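Local structure of AxyAgu115A (Amphibacillus xylanus NBRC 15112, 6NPS) at residues P868-V872 / G898-D902; N893-Y899 / I914-K918; D385-N389 / G416-Y420. The protein is a GH115 alpha-glucuronidase that probably removes glucuronic acid side groups from hemicelluloses such as arabinoglucuronoxylan. The protein carries 3 engineered substitutions. All coordinates share one frame. Residues are numbered along the deposited sequence.

How the interactions relate
The contacts run from the C-terminal domain to the loops of the glycosidase barrel. Interactions 1 and 2, centres about 9 Å apart, share Gly-898 and Tyr-899 and are joined again where Ser-869 O probably accepts a hydrogen bond from Arg-915 NH2 at 2.7 Å. Interaction 3 lies in loops after strands of the barrel, its centre about 13 Å from that of interaction 1. The two meet directly: Asn-870 ND2 probably bonds to Asp-385 OD2 at 3.3 Å. Interactions 2 and 3, centres about 19 Å apart, do not touch, their nearest atoms about 6 Å apart. The Asn-386 side chain is about 3 Å from a bound glycerol, probably from the crystallisation liquor, though it may mark a pocket.

Interaction 1 (P868-V872 / G898-D902); sequences PSNPV and GYHVD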
ATOM      1  N   PRO A 868      16.307  19.755  14.146  1.00 31.88           N
ATOM      2  CA  PRO A 868      15.808  19.059  15.369  1.00 35.66           C
ATOM      3  C   PRO A 868      16.804  19.092  16.526  1.00 40.67           C
ATOM      4  O   PRO A 868      17.412  18.097  16.929  1.00 38.73           O
ATOM      5  CB  PRO A 868      15.556  17.630  14.864  1.00 36.14           C
ATOM      6  CG  PRO A 868      16.561  17.422  13.795  1.00 34.06           C
ATOM      7  CD  PRO A 868      16.695  18.798  13.089  1.00 36.68           C
ATOM      8  N   SER A 869      16.980  20.271  17.086  1.00 37.84           N
ATOM      9  CA  SER A 869      17.814  20.479  18.258  1.00 38.58           C
ATOM     10  C   SER A 869      17.085  20.074  19.534  1.00 42.48           C
ATOM     11  O   SER A 869      15.852  20.101  19.616  1.00 42.48           O
ATOM     12  CB  SER A 869      18.218  21.949  18.344  1.00 40.74           C
ATOM     13  OG  SER A 869      19.327  22.160  17.506  1.00 50.46           O
ATOM     14  N   ASN A 870      17.871  19.744  20.555  1.00 37.56           N
ATOM     15  CA  ASN A 870      17.301  19.407  21.839  1.00 31.58           C
ATOM     16  C   ASN A 870      17.471  20.571  22.807  1.00 35.09           C
ATOM     17  O   ASN A 870      18.421  21.345  22.672  1.00 36.40           O
ATOM     18  CB  ASN A 870      17.998  18.153  22.382  1.00 31.41           C
ATOM     19  CG  ASN A 870      17.833  16.983  21.456  1.00 36.13           C
ATOM     20  OD1 ASN A 870      16.701  16.612  21.147  1.00 37.89           O
ATOM     21  ND2 ASN A 870      18.937  16.396  20.986  1.00 29.93           N
ATOM     22  N   PRO A 871      16.573  20.743  23.785  1.00 36.57           N
ATOM     23  CA  PRO A 871      16.748  21.831  24.754  1.00 39.67           C
ATOM     24  C   PRO A 871      18.110  21.752  25.432  1.00 42.00           C
ATOM     25  O   PRO A 871      18.607  20.663  25.755  1.00 37.13           O
ATOM     26  CB  PRO A 871      15.619  21.595  25.775  1.00 43.42           C
ATOM     27  CG  PRO A 871      14.642  20.684  25.112  1.00 41.98           C
ATOM     28  CD  PRO A 871      15.416  19.883  24.111  1.00 40.65           C
ATOM     29  N   VAL A 872      18.701  22.931  25.688  1.00 37.71           N
ATOM     30  CA  VAL A 872      20.041  22.991  26.295  1.00 38.07           C
ATOM     31  C   VAL A 872      20.025  22.952  27.814  1.00 35.51           C
ATOM     32  O   VAL A 872      21.102  22.836  28.432  1.00 40.97           O
ATOM     33  CB  VAL A 872      20.817  24.259  25.869  1.00 36.55           C
ATOM     34  CG1 VAL A 872      20.935  24.298  24.386  1.00 37.90           C
ATOM     35  CG2 VAL A 872      20.115  25.538  26.407  1.00 35.01           C
ATOM     36  N   GLY A 898       5.411  17.055  26.018  1.00 57.06           N
ATOM     37  CA  GLY A 898       6.078  15.870  26.521  1.00 57.12           C
ATOM     38  C   GLY A 898       7.358  15.489  25.816  1.00 57.69           C
ATOM     39  O   GLY A 898       7.814  14.349  25.958  1.00 57.21           O
ATOM     40  N   TYR A 899       7.962  16.414  25.067  1.00 52.71           N
ATOM     41  CA  TYR A 899       9.144  16.095  24.282  1.00 44.10           C
ATOM     42  C   TYR A 899      10.287  15.600  25.161  1.00 43.76           C
ATOM     43  O   TYR A 899      10.523  16.122  26.253  1.00 45.91           O
ATOM     44  CB  TYR A 899       9.596  17.331  23.507  1.00 44.35           C
ATOM     45  CG  TYR A 899      10.815  17.073  22.689  1.00 44.77           C
ATOM     46  CD1 TYR A 899      10.703  16.633  21.381  1.00 41.82           C
ATOM     47  CD2 TYR A 899      12.094  17.288  23.214  1.00 44.64           C
ATOM     48  CE1 TYR A 899      11.826  16.392  20.621  1.00 38.97           C
ATOM     49  CE2 TYR A 899      13.226  17.053  22.446  1.00 42.83           C
ATOM     50  CZ  TYR A 899      13.075  16.599  21.165  1.00 38.88           C
ATOM     51  OH  TYR A 899      14.167  16.353  20.395  1.00 40.97           O
ATOM     52  N   HIS A 900      11.028  14.611  24.664  1.00 40.81           N
ATOM     53  CA  HIS A 900      12.259  14.199  25.338  1.00 42.11           C
ATOM     54  C   HIS A 900      13.047  13.316  24.386  1.00 42.08           C
ATOM     55  O   HIS A 900      12.467  12.576  23.587  1.00 38.61           O
ATOM     56  CB  HIS A 900      11.986  13.462  26.676  1.00 46.08           C
ATOM     57  CG  HIS A 900      11.189  12.202  26.525  1.00 51.05           C
ATOM     58  ND1 HIS A 900       9.829  12.208  26.295  1.00 53.17           N
ATOM     59  CD2 HIS A 900      11.554  10.896  26.570  1.00 49.53           C
ATOM     60  CE1 HIS A 900       9.394  10.961  26.197  1.00 51.87           C
ATOM     61  NE2 HIS A 900      10.421  10.148  26.359  1.00 48.69           N
ATOM     62  N   VAL A 901      14.372  13.418  24.463  1.00 41.42           N
ATOM     63  CA  VAL A 901      15.216  12.509  23.701  1.00 40.60           C
ATOM     64  C   VAL A 901      14.818  11.065  24.001  1.00 46.99           C
ATOM     65  O   VAL A 901      14.526  10.697  25.153  1.00 40.90           O
ATOM     66  CB  VAL A 901      16.694  12.798  24.029  1.00 43.32           C
ATOM     67  CG1 VAL A 901      17.613  11.760  23.402  1.00 43.00           C
ATOM     68  CG2 VAL A 901      17.058  14.215  23.545  1.00 39.39           C
ATOM     69  N   ASP A 902      14.767  10.250  22.942  1.00 45.18           N
ATOM     70  CA  ASP A 902      14.330   8.865  22.883  1.00 50.24           C
ATOM     71  C   ASP A 902      12.810   8.739  22.920  1.00 48.70           C
ATOM     72  O   ASP A 902      12.314   7.610  22.905  1.00 48.25           O
ATOM     73  CB  ASP A 902      14.938   7.984  23.989  1.00 57.97           C
ATOM     74  CG  ASP A 902      16.444   7.826  23.836  1.00 69.70           C
ATOM     75  OD1 ASP A 902      17.174   7.951  24.852  1.00 74.76           O
ATOM     76  OD2 ASP A 902      16.900   7.596  22.687  1.00 68.71           O
TER
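Segment 868-872 leaves strand 858-866 as an extended, irregular loop and passes alongside the equally irregular 898-902. Pro-868, at its start, makes no contact with the partner segment. Ser-869 points its CB away, and its carbonyl O stays 4.2 Å from Tyr-899 OH; this carbonyl instead takes a hydrogen bond from Arg-915. Asn-870 is the main polar partner. Its CB points sideways, but the m rotamer brings the amide up to 898-902, where OD1 accepts a hydrogen bond from Tyr-899 OH at 2.7 Å, lying near the plane of the phenol ring, while Val-901 CG2 sits 3.4 Å from the same Asn-870 OD1. The ND2 end faces the barrel and bonds to Asp-385 and Leu-390, so both halves of one amide are used. Pro-871 adds an apolar touch, its CD 3.9 Å from Tyr-899 CE2. Trp-906, on the helix that follows 898-902, packs against Asn-870, Tyr-899 and Val-901. The contact lies at a domain interface: two loops of the GH115 C-terminal domain, whose beta-rich architecture is consistent with a galactose-binding-like fold, are joined where they meet loops of the TIM-barrel domain.

Interaction 2 (N893-Y899 / I914-K918); sequences NVLPDGY and IRTTK
The loop 893-899 runs past the first residues, 915-918, of strand 915-923, with the closest backbone approach between Val-894 and Thr-917, whose CA atoms are 5.9 Å apart. Asn-893 (chi1 t, chi2 near 0°) closes an Asx turn, its OD1 accepting from Leu-895 N at 3.0 Å. Pro-896 to Tyr-899 form a type II beta turn, closed by Tyr-899 N to Pro-896 O at 3.1 Å, with Gly-898 at positive phi. Strand residues alternate: Arg-915 and Thr-917 point their CB atoms toward the loop, Thr-916 away. Arg-915 is extended at chi1 and chi2 (both t), then bends at chi3 (p), which brings its guanidinium against Leu-895, near Tyr-899. Leu-895 (m, t) starts away but brings CD2 over one guanidinium face, 3.4 Å from Arg-915 CZ; Tyr-899 OH lies 3.7 Å from Arg-915 NH1. Thr-917 (t) sets CG2 4.1 Å from Val-894 CB. The turn-rich loop thus packs on one face of the strand, linked by two waters rather than by direct backbone pairing: one donates to Asn-893 O (2.9 Å) and Leu-895 O (3.1 Å) and weakly accepts from Thr-917 OG1; the other donates to Thr-916 O (2.8 Å) and weakly to Val-894 O. Loop 868-872 supplies polar partners, Ser-869 O for Arg-915 NH2 and Asn-870 OD1 for Tyr-899 OH. Strand 915-923 pairs antiparallel with 858-866, while helix 904-912 packs on Pro-896, Tyr-899 and Arg-915.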
ATOM      1  N   ASN A 893       6.396  27.865  22.513  1.00 44.64           N
ATOM      2  CA  ASN A 893       7.201  26.661  22.657  1.00 41.29           C
ATOM      3  C   ASN A 893       7.240  25.955  21.318  1.00 41.99           C
ATOM      4  O   ASN A 893       6.188  25.594  20.786  1.00 44.85           O
ATOM      5  CB  ASN A 893       6.597  25.756  23.737  1.00 48.86           C
ATOM      6  CG  ASN A 893       7.432  24.494  24.021  1.00 52.63           C
ATOM      7  OD1 ASN A 893       8.496  24.263  23.437  1.00 45.19           O
ATOM      8  ND2 ASN A 893       6.949  23.682  24.966  1.00 59.37           N
ATOM      9  N   VAL A 894       8.443  25.716  20.785  1.00 36.35           N
ATOM     10  CA  VAL A 894       8.554  25.133  19.450  1.00 40.28           C
ATOM     11  C   VAL A 894       8.690  23.614  19.514  1.00 44.14           C
ATOM     12  O   VAL A 894       8.910  22.966  18.486  1.00 44.55           O
ATOM     13  CB  VAL A 894       9.734  25.732  18.652  1.00 44.01           C
ATOM     14  CG1 VAL A 894       9.571  27.245  18.510  1.00 43.14           C
ATOM     15  CG2 VAL A 894      11.070  25.377  19.294  1.00 43.67           C
ATOM     16  N   LEU A 895       8.548  23.035  20.697  1.00 40.04           N
ATOM     17  CA  LEU A 895       8.621  21.582  20.901  1.00 42.43           C
ATOM     18  C   LEU A 895       7.238  20.956  21.125  1.00 43.18           C
ATOM     19  O   LEU A 895       6.322  21.623  21.605  1.00 46.40           O
ATOM     20  CB  LEU A 895       9.494  21.247  22.117  1.00 39.75           C
ATOM     21  CG  LEU A 895      10.961  21.647  21.985  1.00 41.57           C
ATOM     22  CD1 LEU A 895      11.709  21.233  23.225  1.00 43.63           C
ATOM     23  CD2 LEU A 895      11.559  21.001  20.783  1.00 43.00           C
ATOM     24  N   PRO A 896       7.073  19.660  20.820  1.00 45.73           N
ATOM     25  CA  PRO A 896       5.842  18.947  21.200  1.00 47.16           C
ATOM     26  C   PRO A 896       5.665  18.810  22.699  1.00 52.78           C
ATOM     27  O   PRO A 896       6.632  18.733  23.471  1.00 52.04           O
ATOM     28  CB  PRO A 896       6.023  17.557  20.576  1.00 45.13           C
ATOM     29  CG  PRO A 896       7.035  17.714  19.544  1.00 48.00           C
ATOM     30  CD  PRO A 896       7.955  18.824  19.986  1.00 43.50           C
ATOM     31  N   ASP A 897       4.397  18.726  23.100  1.00 56.85           N
ATOM     32  CA  ASP A 897       4.061  18.327  24.460  1.00 67.01           C
ATOM     33  C   ASP A 897       4.803  17.049  24.835  1.00 60.76           C
ATOM     34  O   ASP A 897       4.834  16.084  24.061  1.00 57.05           O
ATOM     35  CB  ASP A 897       2.550  18.088  24.590  1.00 84.24           C
ATOM     36  CG  ASP A 897       1.723  19.295  24.188  1.00 98.00           C
ATOM     37  OD1 ASP A 897       0.813  19.131  23.342  1.00102.17           O
ATOM     38  OD2 ASP A 897       1.967  20.398  24.725  1.00102.30           O
ATOM     39  N   GLY A 898       5.411  17.055  26.018  1.00 57.06           N
ATOM     40  CA  GLY A 898       6.078  15.870  26.521  1.00 57.12           C
ATOM     41  C   GLY A 898       7.358  15.489  25.816  1.00 57.69           C
ATOM     42  O   GLY A 898       7.814  14.349  25.958  1.00 57.21           O
ATOM     43  N   TYR A 899       7.962  16.414  25.067  1.00 52.71           N
ATOM     44  CA  TYR A 899       9.144  16.095  24.282  1.00 44.10           C
ATOM     45  C   TYR A 899      10.287  15.600  25.161  1.00 43.76           C
ATOM     46  O   TYR A 899      10.523  16.122  26.253  1.00 45.91           O
ATOM     47  CB  TYR A 899       9.596  17.331  23.507  1.00 44.35           C
ATOM     48  CG  TYR A 899      10.815  17.073  22.689  1.00 44.77           C
ATOM     49  CD1 TYR A 899      10.703  16.633  21.381  1.00 41.82           C
ATOM     50  CD2 TYR A 899      12.094  17.288  23.214  1.00 44.64           C
ATOM     51  CE1 TYR A 899      11.826  16.392  20.621  1.00 38.97           C
ATOM     52  CE2 TYR A 899      13.226  17.053  22.446  1.00 42.83           C
ATOM     53  CZ  TYR A 899      13.075  16.599  21.165  1.00 38.88           C
ATOM     54  OH  TYR A 899      14.167  16.353  20.395  1.00 40.97           O
ATOM     55  N   ILE A 914      14.454  17.024  10.722  1.00 30.13           N
ATOM     56  CA  ILE A 914      13.708  18.273  10.696  1.00 30.18           C
ATOM     57  C   ILE A 914      12.640  18.163  11.754  1.00 31.09           C
ATOM     58  O   ILE A 914      12.163  17.070  12.060  1.00 34.76           O
ATOM     59  CB  ILE A 914      13.079  18.570   9.306  1.00 29.99           C
ATOM     60  CG1 ILE A 914      12.779  20.071   9.188  1.00 30.58           C
ATOM     61  CG2 ILE A 914      11.785  17.804   9.099  1.00 28.25           C
ATOM     62  CD1 ILE A 914      14.056  20.919   9.029  1.00 32.86           C
ATOM     63  N   ARG A 915      12.329  19.291  12.377  1.00 32.55           N
ATOM     64  CA  ARG A 915      11.177  19.430  13.241  1.00 33.33           C
ATOM     65  C   ARG A 915      10.255  20.471  12.627  1.00 34.92           C
ATOM     66  O   ARG A 915      10.718  21.523  12.170  1.00 34.75           O
ATOM     67  CB  ARG A 915      11.610  19.863  14.638  1.00 35.64           C
ATOM     68  CG  ARG A 915      10.435  20.052  15.552  1.00 49.26           C
ATOM     69  CD  ARG A 915      10.821  19.783  16.993  1.00 58.26           C
ATOM     70  NE  ARG A 915      11.880  20.682  17.394  1.00 58.61           N
ATOM     71  CZ  ARG A 915      13.072  20.308  17.840  1.00 52.13           C
ATOM     72  NH1 ARG A 915      13.380  19.018  17.968  1.00 49.84           N
ATOM     73  NH2 ARG A 915      13.946  21.255  18.169  1.00 51.46           N
ATOM     74  N   THR A 916       8.962  20.200  12.619  1.00 34.04           N
ATOM     75  CA  THR A 916       8.001  21.225  12.240  1.00 40.61           C
ATOM     76  C   THR A 916       7.127  21.562  13.443  1.00 41.34           C
ATOM     77  O   THR A 916       6.858  20.708  14.289  1.00 41.89           O
ATOM     78  CB  THR A 916       7.132  20.796  11.040  1.00 47.42           C
ATOM     79  OG1 THR A 916       6.372  19.632  11.383  1.00 54.74           O
ATOM     80  CG2 THR A 916       7.985  20.487   9.841  1.00 41.60           C
ATOM     81  N   THR A 917       6.751  22.824  13.551  1.00 36.82           N
ATOM     82  CA  THR A 917       5.852  23.298  14.590  1.00 40.32           C
ATOM     83  C   THR A 917       4.891  24.291  13.943  1.00 40.93           C
ATOM     84  O   THR A 917       5.252  24.979  12.980  1.00 41.49           O
ATOM     85  CB  THR A 917       6.654  23.926  15.757  1.00 45.09           C
ATOM     86  OG1 THR A 917       5.770  24.467  16.754  1.00 47.45           O
ATOM     87  CG2 THR A 917       7.546  25.039  15.234  1.00 49.93           C
ATOM     88  N   LYS A 918       3.655  24.340  14.448  1.00 39.29           N
ATOM     89  CA  LYS A 918       2.593  25.173  13.885  1.00 43.25           C
ATOM     90  C   LYS A 918       1.938  26.013  14.971  1.00 47.41           C
ATOM     91  O   LYS A 918       1.722  25.541  16.093  1.00 42.86           O
ATOM     92  CB  LYS A 918       1.485  24.343  13.203  1.00 44.30           C
ATOM     93  CG  LYS A 918       1.899  23.705  11.921  1.00 53.03           C
ATOM     94  CD  LYS A 918       0.753  22.939  11.282  1.00 64.09           C
ATOM     95  CE  LYS A 918       1.283  21.861  10.335  1.00 73.11           C
ATOM     96  NZ  LYS A 918       0.202  20.995   9.790  1.00 77.13           N
TER
HETATM   97  O   HOH W   1       4.619  23.396  19.732  1.00 61.34           O
HETATM   98  O   HOH W   2       7.190  20.446  17.040  1.00 56.04           O

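Interaction 3 (D385-N389 / G416-Y420); sequences DNHGN and GPVSY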
ATOM      1  N   ASP A 385      22.643  13.044  21.164  1.00 30.53           N
ATOM      2  CA  ASP A 385      21.519  12.137  21.237  1.00 31.11           C
ATOM      3  C   ASP A 385      21.725  10.892  20.370  1.00 34.99           C
ATOM      4  O   ASP A 385      20.745  10.217  20.044  1.00 31.02           O
ATOM      5  CB  ASP A 385      20.233  12.863  20.835  1.00 32.61           C
ATOM      6  CG  ASP A 385      20.244  13.344  19.371  1.00 33.25           C
ATOM      7  OD1 ASP A 385      21.258  13.206  18.633  1.00 33.90           O
ATOM      8  OD2 ASP A 385      19.200  13.874  18.940  1.00 36.94           O
ATOM      9  N   ASN A 386      22.970  10.605  19.966  1.00 28.09           N
ATOM     10  CA  ASN A 386      23.386   9.442  19.184  1.00 27.51           C
ATOM     11  C   ASN A 386      23.132   9.730  17.713  1.00 29.29           C
ATOM     12  O   ASN A 386      23.505   8.919  16.867  1.00 29.32           O
ATOM     13  CB  ASN A 386      22.720   8.115  19.631  1.00 29.13           C
ATOM     14  CG  ASN A 386      23.176   7.705  21.026  1.00 34.89           C
ATOM     15  OD1 ASN A 386      24.382   7.592  21.259  1.00 33.99           O
ATOM     16  ND2 ASN A 386      22.243   7.509  21.952  1.00 36.47           N
ATOM     17  N   HIS A 387      22.573  10.894  17.382  1.00 26.97           N
ATOM     18  CA  HIS A 387      22.298  11.253  16.003  1.00 30.04           C
ATOM     19  C   HIS A 387      22.907  12.583  15.624  1.00 33.29           C
ATOM     20  O   HIS A 387      22.570  13.125  14.573  1.00 30.99           O
ATOM     21  CB  HIS A 387      20.799  11.232  15.772  1.00 29.80           C
ATOM     22  CG  HIS A 387      20.271   9.838  15.836  1.00 30.29           C
ATOM     23  ND1 HIS A 387      20.053   9.077  14.706  1.00 29.95           N
ATOM     24  CD2 HIS A 387      20.016   9.037  16.897  1.00 29.62           C
ATOM     25  CE1 HIS A 387      19.649   7.875  15.066  1.00 32.23           C
ATOM     26  NE2 HIS A 387      19.627   7.817  16.395  1.00 31.06           N
ATOM     27  N   GLY A 388      23.799  13.117  16.455  1.00 30.17           N
ATOM     28  CA  GLY A 388      24.505  14.320  16.086  1.00 28.34           C
ATOM     29  C   GLY A 388      23.867  15.606  16.559  1.00 31.25           C
ATOM     30  O   GLY A 388      24.312  16.691  16.140  1.00 29.14           O
ATOM     31  N   ASN A 389      22.883  15.525  17.448  1.00 27.07           N
ATOM     32  CA  ASN A 389      22.250  16.687  18.062  1.00 29.21           C
ATOM     33  C   ASN A 389      22.645  16.700  19.530  1.00 27.71           C
ATOM     34  O   ASN A 389      22.407  15.718  20.237  1.00 31.86           O
ATOM     35  CB  ASN A 389      20.733  16.609  17.923  1.00 28.44           C
ATOM     36  CG  ASN A 389      20.317  16.341  16.500  1.00 35.02           C
ATOM     37  OD1 ASN A 389      20.493  17.214  15.612  1.00 35.98           O
ATOM     38  ND2 ASN A 389      19.767  15.139  16.251  1.00 29.88           N
ATOM     39  N   GLY A 416      18.675   2.764  17.950  1.00 30.63           N
ATOM     40  CA  GLY A 416      17.459   3.356  17.405  1.00 32.66           C
ATOM     41  C   GLY A 416      17.539   4.857  17.118  1.00 35.86           C
ATOM     42  O   GLY A 416      18.442   5.544  17.602  1.00 31.69           O
ATOM     43  N   PRO A 417      16.572   5.408  16.330  1.00 32.50           N
ATOM     44  CA  PRO A 417      15.489   4.650  15.655  1.00 34.75           C
ATOM     45  C   PRO A 417      15.973   3.766  14.504  1.00 33.57           C
ATOM     46  O   PRO A 417      15.326   2.770  14.223  1.00 32.50           O
ATOM     47  CB  PRO A 417      14.554   5.765  15.104  1.00 36.02           C
ATOM     48  CG  PRO A 417      14.849   6.957  15.914  1.00 38.24           C
ATOM     49  CD  PRO A 417      16.334   6.866  16.250  1.00 35.91           C
ATOM     50  N   VAL A 418      17.039   4.160  13.809  1.00 29.67           N
ATOM     51  CA  VAL A 418      17.645   3.408  12.702  1.00 33.81           C
ATOM     52  C   VAL A 418      19.162   3.604  12.813  1.00 31.10           C
ATOM     53  O   VAL A 418      19.641   4.746  12.891  1.00 34.33           O
ATOM     54  CB  VAL A 418      17.195   3.888  11.289  1.00 35.17           C
ATOM     55  CG1 VAL A 418      17.713   2.902  10.168  1.00 30.09           C
ATOM     56  CG2 VAL A 418      15.655   4.105  11.199  1.00 37.70           C
ATOM     57  N   SER A 419      19.910   2.516  12.724  1.00 29.56           N
ATOM     58  CA  SER A 419      21.359   2.603  12.783  1.00 29.73           C
ATOM     59  C   SER A 419      21.889   3.292  11.533  1.00 31.17           C
ATOM     60  O   SER A 419      21.225   3.356  10.497  1.00 29.79           O
ATOM     61  CB  SER A 419      21.990   1.213  12.913  1.00 25.04           C
ATOM     62  OG  SER A 419      21.444   0.508  14.024  1.00 31.30           O
ATOM     63  N   TYR A 420      23.100   3.838  11.647  1.00 26.81           N
ATOM     64  CA  TYR A 420      23.807   4.343  10.481  1.00 28.73           C
ATOM     65  C   TYR A 420      25.276   4.000  10.657  1.00 32.69           C
ATOM     66  O   TYR A 420      25.967   4.495  11.577  1.00 31.97           O
ATOM     67  CB  TYR A 420      23.577   5.843  10.260  1.00 28.28           C
ATOM     68  CG  TYR A 420      23.887   6.748  11.418  1.00 27.39           C
ATOM     69  CD1 TYR A 420      23.019   6.862  12.510  1.00 26.94           C
ATOM     70  CD2 TYR A 420      25.017   7.550  11.377  1.00 29.11           C
ATOM     71  CE1 TYR A 420      23.325   7.702  13.564  1.00 28.54           C
ATOM     72  CE2 TYR A 420      25.338   8.390  12.418  1.00 30.47           C
ATOM     73  CZ  TYR A 420      24.488   8.473  13.498  1.00 31.55           C
ATOM     74  OH  TYR A 420      24.833   9.330  14.511  1.00 29.41           O
TER
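Two loops at the C-terminal ends of neighbouring parallel strands, 379-383 and 405-410, meet here on the rim of the TIM barrel, the side on which such glycosidases carry their active sites. Two hydrogen bonds tie them together. Tyr-420 OH donates to Asn-386 O at 2.7 Å, and His-387 NE2 donates to Gly-416 O at 2.8 Å, the carbonyl lying near the imidazole plane. The second acceptor belongs to the cis peptide leading into Pro-417, whose CD comes 3.4 Å from His-387 NE2. The His-387 and Tyr-420 rings meet obliquely, centroids 5.5 Å apart with planes at 45°, and His-387 ND1 is 3.7 Å from Tyr-420 CE1. Segment 385-389 is itself held in a tight turn: Asp-385 OD1 accepts from His-387 N at 2.9 Å in an Asx turn and also from Asn-389 N at 3.1 Å, while Asp-385 OD2 takes Asn-389 ND2 at 3.0 Å. Asp-385 N bonds back to Asn-389 O at 2.8 Å, closing the loop on itself. Gly-388 adopts phi/psi of 93/12, where any side chain would clash with the carbonyl O of His-387, so glycine suits the position. Asn-386 directs its amide to Tyr-353 and near a bound glycerol, probably from the crystallisation liquor, and Arg-521 makes a cation-pi contact with Tyr-420. Trp-906 of the C-terminal domain bonds to Asp-385 OD2 and meets the His-387 ring at about 80°.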